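Local coordinates for protein anti-cleavage anti-greA transcription factor gfh1 (Thermus thermophilus, PDB 2F23) that inhibits all catalytic activities of RNA polymerase by partially occluding its substrate-binding site and preventing NTP binding, switching to its active orientation at lower pH, at residues Glu13-Gln18 with Gly135-Leu140; Arg21-Leu26 with Ser64-Leu69. All blocks are in the same frame, centred on the assembly; numbering follows the deposited sequence.

Contact 1: Glu13-Gln18 with Gly135-Leu140; sequences ERLMQQ and GDVLSL
The CA atoms of R14 and V137 are the nearest pair across the segments, 6.9 Å apart, where the helical segment 13-18 passes the strand 137-140 at 68° between their N-to-C directions, with 9.2 Å between the two axes. Both of these residues send CB toward the other segment, and L15 joins them with the end of its chain. The isopropyl group of V137 carries most of the apolar contact. Its two methyls are shared over the branched end of L15: CG1 lies 3.9 Å from L15 CD2, while CG2 meets L15 CG and CD1. With CG1 anti to the backbone N (chi1 174°), both V137 methyls can face the helix at once. A beta-branched valine is at home in a strand and offers a short, broad apolar surface, and the longer leucine suits a helix position whose CB does not aim directly at its partner.

R14 covers the more solvent-accessible flank. Its CD lies 3.2 Å from V137 O; beyond it the chain bends at chi3 (85°), which turns the guanidinium along the strand, and NH1 passes V137 CG1 at 4.1 Å. Farther along, NH2 comes within 4.1 Å of S139 OG, proximity without a hydrogen bond; V137 O and S139 OG both lie obliquely to the guanidinium. Arginine suits this place because its long chain can pass the strand's backbone carbonyl and still leave the guanidinium at the partly exposed edge.

The contact sets the N-terminal coiled-coil helix 9-37 against edge strand 137-142 of the C-terminal domain, a member of the FKBP clan. That strand is bonded to strand 145-155, whose E148 touches L15 and V137 and forms a weak, long ion pair with R14. On the opposite strand face L138 packs on L129 of helix 124-129, while L15 also reaches L69 of helix 46-71.

Contact 2: Arg21-Leu26 with Ser64-Leu69; sequences RERERL and SLEDIL
E22 lays the methylene CG of its side chain against L65 CD1, 4.0 Å away, at the apolar centre of a contact between the two helices of the N-terminal hairpin, the coiled-coil domain of GreA/GreB-family factors. The two side chains cross at about a right angle. L65 is a natural interface residue, with CB directed at the partner helix; glutamate can serve opposite it because its aliphatic part does the touching. A bend at chi2 (-57°) helps carry the carboxylate aside, where OE2 forms a salt bridge of 2.7 Å with R25 NH1, about one turn onward in the same helix. That salt bridge gives the buried E22 carboxylate a charged partner.

The second link runs along the outer flank. R23 and E66 both start from CB positions that do not face the other helix, and both need their length to meet: the arginine is extended from CG to NE, the glutamate beyond CG. Such long, charged residues suit the outer side of a helix pair, where they can span the gap while remaining partly in solvent. The guanidinium and carboxylate planes are turned 47° apart. A single oxygen, E66 OE1, takes both terminal nitrogens near the guanidinium plane: R23 NH1 at 2.9 Å comes nearly along the C-O axis, and OE1 receives R23 NH2, 2.7 Å away, on its anti lone pair; both bonds are bent, the N-H...O angle being 142° at NH2 and still smaller at NH1.

How the contacts relate
Helix 9-37 serves both contacts, but with different partners: contact 1 joins it to an outermost strand of the C-terminal sheet, whereas contact 2 pairs it with helix 46-71 within the N-terminal hairpin. Their centres are 12 Å apart, and contact 1 lies nearer the centre of the chain. Each has a buried part and a more accessible edge. Contact 1 relies on branched apolar side chains beside an arginine that makes no bond across it; contact 2 has a slight apolar touch and a salt bridge at its flank. Direct packing connects them, with L15 CD2 3.8 Å from L65 CD2 and M16 CE 3.6 Å from L69 CD1.

Contact 1: Glu13-Gln18 with Gly135-Leu140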
loop_
_atom_site.group_PDB
_atom_site.type_symbol
_atom_site.label_atom_id
_atom_site.label_comp_id
_atom_site.label_asym_id
_atom_site.label_seq_id
_atom_site.Cartn_x
_atom_site.Cartn_y
_atom_site.Cartn_z
ATOM N N GLU A 13 0.066 -7.028 10.503
ATOM C CA GLU A 13 -0.746 -8.175 10.098
ATOM C C GLU A 13 -1.170 -8.070 8.638
ATOM O O GLU A 13 -1.052 -9.028 7.873
ATOM C CB GLU A 13 -2.003 -8.282 10.969
ATOM C CG GLU A 13 -2.922 -9.444 10.570
ATOM C CD GLU A 13 -4.156 -9.552 11.446
ATOM O OE1 GLU A 13 -4.031 -9.346 12.672
ATOM O OE2 GLU A 13 -5.243 -9.857 10.915
ATOM N N ARG A 14 -1.675 -6.907 8.251
ATOM C CA ARG A 14 -2.120 -6.723 6.879
ATOM C C ARG A 14 -0.988 -6.919 5.878
ATOM O O ARG A 14 -1.153 -7.630 4.891
ATOM C CB ARG A 14 -2.732 -5.337 6.689
ATOM C CG ARG A 14 -3.939 -5.072 7.570
ATOM C CD ARG A 14 -4.659 -3.786 7.179
ATOM N NE ARG A 14 -5.623 -3.987 6.099
ATOM C CZ ARG A 14 -5.305 -4.220 4.830
ATOM N NH1 ARG A 14 -4.035 -4.282 4.456
ATOM N NH2 ARG A 14 -6.262 -4.390 3.929
ATOM N N LEU A 15 0.155 -6.289 6.132
ATOM C CA LEU A 15 1.283 -6.416 5.223
ATOM C C LEU A 15 1.843 -7.833 5.161
ATOM O O LEU A 15 2.257 -8.285 4.094
ATOM C CB LEU A 15 2.386 -5.423 5.606
ATOM C CG LEU A 15 1.999 -3.956 5.396
ATOM C CD1 LEU A 15 3.153 -3.067 5.818
ATOM C CD2 LEU A 15 1.648 -3.714 3.932
ATOM N N MET A 16 1.870 -8.534 6.292
ATOM C CA MET A 16 2.382 -9.904 6.286
ATOM C C MET A 16 1.446 -10.792 5.481
ATOM O O MET A 16 1.896 -11.666 4.735
ATOM C CB MET A 16 2.515 -10.461 7.706
ATOM C CG MET A 16 3.052 -11.900 7.759
ATOM S SD MET A 16 4.713 -12.109 7.019
ATOM C CE MET A 16 5.589 -10.967 8.028
ATOM N N GLN A 17 0.144 -10.574 5.637
ATOM C CA GLN A 17 -0.836 -11.357 4.888
ATOM C C GLN A 17 -0.648 -11.060 3.407
ATOM O O GLN A 17 -0.708 -11.962 2.576
ATOM C CB GLN A 17 -2.263 -10.999 5.315
ATOM C CG GLN A 17 -2.550 -11.293 6.780
ATOM C CD GLN A 17 -3.925 -10.829 7.221
ATOM O OE1 GLN A 17 -4.381 -9.752 6.842
ATOM N NE2 GLN A 17 -4.585 -11.635 8.044
ATOM N N GLN A 18 -0.417 -9.793 3.079
ATOM C CA GLN A 18 -0.211 -9.417 1.687
ATOM C C GLN A 18 1.044 -10.095 1.152
ATOM O O GLN A 18 1.070 -10.557 0.007
ATOM C CB GLN A 18 -0.075 -7.904 1.546
ATOM C CG GLN A 18 0.031 -7.456 0.097
ATOM C CD GLN A 18 0.182 -5.959 -0.046
ATOM O OE1 GLN A 18 0.140 -5.425 -1.155
ATOM N NE2 GLN A 18 0.362 -5.270 1.075
ATOM N N GLY A 135 0.894 4.019 11.798
ATOM C CA GLY A 135 1.265 2.616 11.789
ATOM C C GLY A 135 0.218 1.746 11.122
ATOM O O GLY A 135 0.512 0.614 10.735
ATOM N N ASP A 136 -1.006 2.252 10.997
ATOM C CA ASP A 136 -2.057 1.480 10.342
ATOM C C ASP A 136 -1.808 1.452 8.837
ATOM O O ASP A 136 -1.204 2.370 8.276
ATOM C CB ASP A 136 -3.449 2.076 10.613
ATOM C CG ASP A 136 -3.987 1.721 11.989
ATOM O OD1 ASP A 136 -3.615 0.654 12.522
ATOM O OD2 ASP A 136 -4.803 2.496 12.528
ATOM N N VAL A 137 -2.284 0.392 8.188
ATOM C CA VAL A 137 -2.138 0.221 6.749
ATOM C C VAL A 137 -3.547 0.143 6.170
ATOM O O VAL A 137 -4.356 -0.680 6.589
ATOM C CB VAL A 137 -1.337 -1.054 6.439
ATOM C CG1 VAL A 137 -1.299 -1.311 4.941
ATOM C CG2 VAL A 137 0.075 -0.892 6.970
ATOM N N LEU A 138 -3.825 1.015 5.207
ATOM C CA LEU A 138 -5.150 1.115 4.614
ATOM C C LEU A 138 -5.149 1.081 3.097
ATOM O O LEU A 138 -4.190 1.498 2.458
ATOM C CB LEU A 138 -5.789 2.432 5.059
ATOM C CG LEU A 138 -5.652 2.772 6.547
ATOM C CD1 LEU A 138 -5.860 4.266 6.774
ATOM C CD2 LEU A 138 -6.644 1.945 7.339
ATOM N N SER A 139 -6.238 0.570 2.529
ATOM C CA SER A 139 -6.403 0.556 1.080
ATOM C C SER A 139 -7.360 1.724 0.849
ATOM O O SER A 139 -8.485 1.722 1.356
ATOM C CB SER A 139 -7.027 -0.759 0.612
ATOM O OG SER A 139 -6.109 -1.832 0.758
ATOM N N LEU A 140 -6.913 2.726 0.100
ATOM C CA LEU A 140 -7.731 3.910 -0.131
ATOM C C LEU A 140 -8.112 4.144 -1.581
ATOM O O LEU A 140 -7.327 3.887 -2.493
ATOM C CB LEU A 140 -7.007 5.150 0.401
ATOM C CG LEU A 140 -6.586 5.102 1.873
ATOM C CD1 LEU A 140 -5.765 6.334 2.211
ATOM C CD2 LEU A 140 -7.820 5.014 2.761
#

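Contact 2: Arg21-Leu26 with Ser64-Leu69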
loop_
_atom_site.group_PDB
_atom_site.type_symbol
_atom_site.label_atom_id
_atom_site.label_comp_id
_atom_site.label_asym_id
_atom_site.label_seq_id
_atom_site.Cartn_x
_atom_site.Cartn_y
_atom_site.Cartn_z
ATOM N N ARG A 21 0.402 -13.668 0.242
ATOM C CA ARG A 21 -0.330 -13.758 -1.012
ATOM C C ARG A 21 0.617 -13.510 -2.182
ATOM O O ARG A 21 0.532 -14.180 -3.209
ATOM C CB ARG A 21 -1.484 -12.748 -1.029
ATOM C CG ARG A 21 -2.725 -13.194 -0.247
ATOM C CD ARG A 21 -2.379 -13.649 1.167
ATOM N NE ARG A 21 -3.555 -14.017 1.956
ATOM C CZ ARG A 21 -4.507 -13.165 2.329
ATOM N NH1 ARG A 21 -4.432 -11.887 1.987
ATOM N NH2 ARG A 21 -5.533 -13.593 3.053
ATOM N N GLU A 22 1.532 -12.560 -2.021
ATOM C CA GLU A 22 2.480 -12.273 -3.092
ATOM C C GLU A 22 3.430 -13.448 -3.326
ATOM O O GLU A 22 3.822 -13.708 -4.461
ATOM C CB GLU A 22 3.280 -11.004 -2.784
ATOM C CG GLU A 22 2.479 -9.716 -2.911
ATOM C CD GLU A 22 1.859 -9.551 -4.285
ATOM O OE1 GLU A 22 2.581 -9.722 -5.290
ATOM O OE2 GLU A 22 0.652 -9.248 -4.362
ATOM N N ARG A 23 3.811 -14.152 -2.262
ATOM C CA ARG A 23 4.701 -15.298 -2.424
ATOM C C ARG A 23 3.980 -16.381 -3.224
ATOM O O ARG A 23 4.597 -17.096 -4.018
ATOM C CB ARG A 23 5.132 -15.869 -1.068
ATOM C CG ARG A 23 6.083 -14.986 -0.265
ATOM C CD ARG A 23 6.633 -15.769 0.921
ATOM N NE ARG A 23 7.315 -14.944 1.918
ATOM C CZ ARG A 23 8.445 -14.274 1.718
ATOM N NH1 ARG A 23 9.055 -14.305 0.539
ATOM N NH2 ARG A 23 8.979 -13.583 2.719
ATOM N N GLU A 24 2.674 -16.502 -3.008
ATOM C CA GLU A 24 1.876 -17.492 -3.723
ATOM C C GLU A 24 1.879 -17.142 -5.206
ATOM O O GLU A 24 2.055 -18.010 -6.063
ATOM C CB GLU A 24 0.439 -17.502 -3.192
ATOM C CG GLU A 24 0.316 -17.981 -1.753
ATOM C CD GLU A 24 -1.092 -17.838 -1.201
ATOM O OE1 GLU A 24 -1.324 -18.269 -0.051
ATOM O OE2 GLU A 24 -1.966 -17.294 -1.909
ATOM N N ARG A 25 1.690 -15.860 -5.498
ATOM C CA ARG A 25 1.679 -15.394 -6.876
ATOM C C ARG A 25 3.039 -15.595 -7.531
ATOM O O ARG A 25 3.120 -15.895 -8.723
ATOM C CB ARG A 25 1.283 -13.918 -6.928
ATOM C CG ARG A 25 -0.129 -13.676 -6.418
ATOM C CD ARG A 25 -0.450 -12.203 -6.258
ATOM N NE ARG A 25 -1.774 -12.022 -5.670
ATOM C CZ ARG A 25 -2.319 -10.845 -5.385
ATOM N NH1 ARG A 25 -1.655 -9.725 -5.635
ATOM N NH2 ARG A 25 -3.529 -10.789 -4.844
ATOM N N LEU A 26 4.107 -15.437 -6.754
ATOM C CA LEU A 26 5.453 -15.614 -7.292
ATOM C C LEU A 26 5.683 -17.074 -7.674
ATOM O O LEU A 26 6.282 -17.367 -8.710
ATOM C CB LEU A 26 6.509 -15.181 -6.271
ATOM C CG LEU A 26 7.956 -15.380 -6.734
ATOM C CD1 LEU A 26 8.191 -14.609 -8.026
ATOM C CD2 LEU A 26 8.916 -14.914 -5.647
ATOM N N SER A 64 9.823 -5.024 -1.449
ATOM C CA SER A 64 9.363 -3.858 -0.709
ATOM C C SER A 64 8.667 -4.276 0.580
ATOM O O SER A 64 8.880 -3.674 1.635
ATOM C CB SER A 64 8.414 -3.023 -1.570
ATOM O OG SER A 64 9.110 -2.429 -2.654
ATOM N N LEU A 65 7.841 -5.312 0.502
ATOM C CA LEU A 65 7.132 -5.783 1.685
ATOM C C LEU A 65 8.093 -6.336 2.728
ATOM O O LEU A 65 7.949 -6.063 3.914
ATOM C CB LEU A 65 6.098 -6.846 1.296
ATOM C CG LEU A 65 4.906 -6.267 0.530
ATOM C CD1 LEU A 65 4.062 -7.395 -0.038
ATOM C CD2 LEU A 65 4.080 -5.384 1.459
ATOM N N GLU A 66 9.075 -7.115 2.285
ATOM C CA GLU A 66 10.047 -7.687 3.205
ATOM C C GLU A 66 10.873 -6.591 3.859
ATOM O O GLU A 66 11.222 -6.691 5.034
ATOM C CB GLU A 66 10.958 -8.671 2.468
ATOM C CG GLU A 66 10.271 -9.991 2.154
ATOM C CD GLU A 66 11.118 -10.925 1.312
ATOM O OE1 GLU A 66 10.791 -12.126 1.271
ATOM O OE2 GLU A 66 12.096 -10.463 0.687
ATOM N N ASP A 67 11.174 -5.544 3.098
ATOM C CA ASP A 67 11.957 -4.431 3.621
ATOM C C ASP A 67 11.210 -3.738 4.753
ATOM O O ASP A 67 11.755 -3.531 5.840
ATOM C CB ASP A 67 12.243 -3.410 2.516
ATOM C CG ASP A 67 13.050 -2.227 3.016
ATOM O OD1 ASP A 67 12.671 -1.076 2.717
ATOM O OD2 ASP A 67 14.067 -2.451 3.706
ATOM N N ILE A 68 9.957 -3.384 4.493
ATOM C CA ILE A 68 9.139 -2.702 5.487
ATOM C C ILE A 68 8.872 -3.558 6.716
ATOM O O ILE A 68 9.037 -3.104 7.845
ATOM C CB ILE A 68 7.801 -2.264 4.877
ATOM C CG1 ILE A 68 8.073 -1.317 3.709
ATOM C CG2 ILE A 68 6.924 -1.602 5.939
ATOM C CD1 ILE A 68 6.846 -0.820 3.035
ATOM N N LEU A 69 8.467 -4.802 6.496
ATOM C CA LEU A 69 8.170 -5.700 7.600
ATOM C C LEU A 69 9.374 -6.030 8.474
ATOM O O LEU A 69 9.256 -6.110 9.698
ATOM C CB LEU A 69 7.546 -6.991 7.062
ATOM C CG LEU A 69 6.093 -6.861 6.595
ATOM C CD1 LEU A 69 5.690 -8.125 5.854
ATOM C CD2 LEU A 69 5.173 -6.625 7.796
#